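Telomerase reverse transcriptase (Takifugu rubripes, PDB 4LMO) extends telomeres as the catalytic subunit of telomerase, copying a template within its RNA component, which this fragment, the RNA-binding domain, helps to hold. Local coordinates at residues A[23-28]-A[41-46]. Sequence-based numbering, arbitrary orientation.
Sequences FLLNRK and RDLIRI
Leu-24 and Leu-25, in a single 3-10 turn, meet Ile-46 and Leu-43 on one side of helix 40-48, joining the loop that follows helix 6-15 to the mainly helical core of the telomerase RNA-binding domain. Helix 6-15 contains the whole TFLY motif, which is involved in RNA binding; the turn follows it in sequence, and its leucines pack against helices 40-48, 73-85 and 191-220. No hydrogen bond crosses the interface, and only 127 Å² is buried between the segments, which marks a light, purely apolar contact.

Backbone bonding defines both partners. The turn is closed by Asn-26 N to Phe-23 O at 2.8 Å and by Arg-27 N to Leu-24 O at 3.1 Å, both i to i+3 bonds. In the helix, Ile-46 N reaches Asp-42 O at 3.1 Å, an i to i+4 bond, and Leu-43 and Ile-46, three residues apart, fall on the same face.

Polar side chains bond outside the pair of segments. Asn-26 ties the turn to Met-20 and to His-83 of helix 73-85, while Asp-42 bonds to Tyr-54 and forms a salt bridge with Arg-36.

Two methyl-to-methyl approaches make up the apolar contact. Trp-207 of helix 191-220 touches both Leu-24 and Leu-43, and Leu-80 of helix 73-85 packs on Leu-25. Leu-24 CD1 stands 4.5 Å from Ile-46 CG2, a loose contact. The leucine pair is closer, and its CA atoms, Leu-25 to Leu-43, are 8.5 Å apart against 9.9 Å for Leu-24 to Ile-46. These side chains cross at an oblique angle; neither CB points at the other segment, so the branch ends make the approach. Leu-43 holds CG anti to the backbone N (chi1 -174°), and its CD1 ends 3.8 Å from Leu-25 CD2.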
# COMPACT_ATOMS: atom_id res chain seq x y z
N PHE A 23 -7.30 -2.33 5.05
CA PHE A 23 -6.13 -1.62 4.53
C PHE A 23 -5.70 -0.50 5.47
O PHE A 23 -6.54 0.21 6.03
CB PHE A 23 -6.44 -1.06 3.13
CG PHE A 23 -5.33 -0.21 2.55
CD1 PHE A 23 -4.10 -0.77 2.23
CD2 PHE A 23 -5.54 1.14 2.31
CE1 PHE A 23 -3.09 0.01 1.70
CE2 PHE A 23 -4.53 1.92 1.76
CZ PHE A 23 -3.30 1.36 1.46
N LEU A 24 -4.38 -0.36 5.63
CA LEU A 24 -3.77 0.60 6.56
C LEU A 24 -4.47 1.97 6.66
O LEU A 24 -4.79 2.43 7.76
CB LEU A 24 -2.28 0.78 6.24
CG LEU A 24 -1.48 1.87 6.96
CD1 LEU A 24 -1.51 1.73 8.48
CD2 LEU A 24 -0.04 1.88 6.46
N LEU A 25 -4.69 2.61 5.52
CA LEU A 25 -5.23 3.97 5.49
C LEU A 25 -6.73 4.04 5.81
O LEU A 25 -7.28 5.13 5.98
CB LEU A 25 -4.92 4.66 4.16
CG LEU A 25 -3.45 4.90 3.76
CD1 LEU A 25 -3.39 5.67 2.45
CD2 LEU A 25 -2.68 5.64 4.85
N ASN A 26 -7.39 2.89 5.88
CA ASN A 26 -8.79 2.81 6.27
C ASN A 26 -8.96 2.48 7.75
O ASN A 26 -10.09 2.45 8.26
CB ASN A 26 -9.54 1.78 5.41
CG ASN A 26 -9.80 2.27 4.00
OD1 ASN A 26 -9.81 3.47 3.74
ND2 ASN A 26 -10.02 1.34 3.09
N ARG A 27 -7.85 2.24 8.44
CA ARG A 27 -7.88 1.95 9.87
C ARG A 27 -8.07 3.21 10.69
O ARG A 27 -7.67 4.30 10.28
CB ARG A 27 -6.60 1.21 10.30
CG ARG A 27 -6.65 -0.29 10.05
CD ARG A 27 -5.27 -0.91 10.12
NE ARG A 27 -4.77 -1.06 11.49
CZ ARG A 27 -3.55 -1.50 11.79
NH1 ARG A 27 -2.69 -1.83 10.83
NH2 ARG A 27 -3.19 -1.61 13.07
N LYS A 28 -8.70 3.05 11.85
CA LYS A 28 -8.97 4.16 12.75
C LYS A 28 -7.97 4.19 13.90
O LYS A 28 -7.49 3.14 14.34
CB LYS A 28 -10.41 4.07 13.28
CG LYS A 28 -11.47 4.32 12.22
CD LYS A 28 -12.86 4.44 12.84
CE LYS A 28 -13.83 5.07 11.86
NZ LYS A 28 -15.19 5.23 12.45
N ARG A 41 -1.50 14.56 10.21
CA ARG A 41 -0.60 14.50 11.36
C ARG A 41 -0.43 13.07 11.88
O ARG A 41 0.69 12.66 12.23
CB ARG A 41 -1.13 15.46 12.44
CG ARG A 41 -0.76 15.14 13.88
CD ARG A 41 -1.78 15.76 14.83
NE ARG A 41 -2.97 14.93 14.99
CZ ARG A 41 -4.11 15.06 14.30
NH1 ARG A 41 -5.12 14.24 14.54
NH2 ARG A 41 -4.24 16.01 13.38
N ASP A 42 -1.52 12.31 11.90
CA ASP A 42 -1.50 10.90 12.29
C ASP A 42 -0.63 10.08 11.34
O ASP A 42 0.17 9.25 11.78
CB ASP A 42 -2.91 10.32 12.34
CG ASP A 42 -3.81 11.02 13.36
OD1 ASP A 42 -3.36 11.26 14.50
OD2 ASP A 42 -4.97 11.32 13.01
N LEU A 43 -0.77 10.33 10.04
CA LEU A 43 -0.00 9.61 9.02
C LEU A 43 1.49 9.87 9.12
O LEU A 43 2.30 8.95 9.00
CB LEU A 43 -0.52 9.91 7.60
CG LEU A 43 0.12 9.10 6.47
CD1 LEU A 43 -0.04 7.60 6.68
CD2 LEU A 43 -0.45 9.51 5.12
N ILE A 44 1.86 11.13 9.36
CA ILE A 44 3.26 11.51 9.58
C ILE A 44 3.87 10.70 10.74
O ILE A 44 5.02 10.27 10.67
CB ILE A 44 3.40 13.03 9.81
CG1 ILE A 44 3.08 13.77 8.50
CG2 ILE A 44 4.80 13.39 10.31
CD1 ILE A 44 2.97 15.27 8.64
N ARG A 45 3.07 10.49 11.78
CA ARG A 45 3.45 9.66 12.92
C ARG A 45 3.72 8.20 12.53
O ARG A 45 4.73 7.62 12.93
CB ARG A 45 2.36 9.71 14.00
CG ARG A 45 2.31 11.02 14.76
CD ARG A 45 3.31 10.97 15.90
NE ARG A 45 3.84 12.28 16.23
CZ ARG A 45 4.83 12.50 17.08
NH1 ARG A 45 5.41 11.49 17.72
NH2 ARG A 45 5.24 13.74 17.30
N ILE A 46 2.81 7.64 11.74
CA ILE A 46 2.92 6.26 11.25
C ILE A 46 4.14 6.08 10.35
O ILE A 46 4.83 5.07 10.43
CB ILE A 46 1.63 5.82 10.51
CG1 ILE A 46 0.42 5.90 11.44
CG2 ILE A 46 1.78 4.42 9.93
CD1 ILE A 46 -0.92 5.87 10.74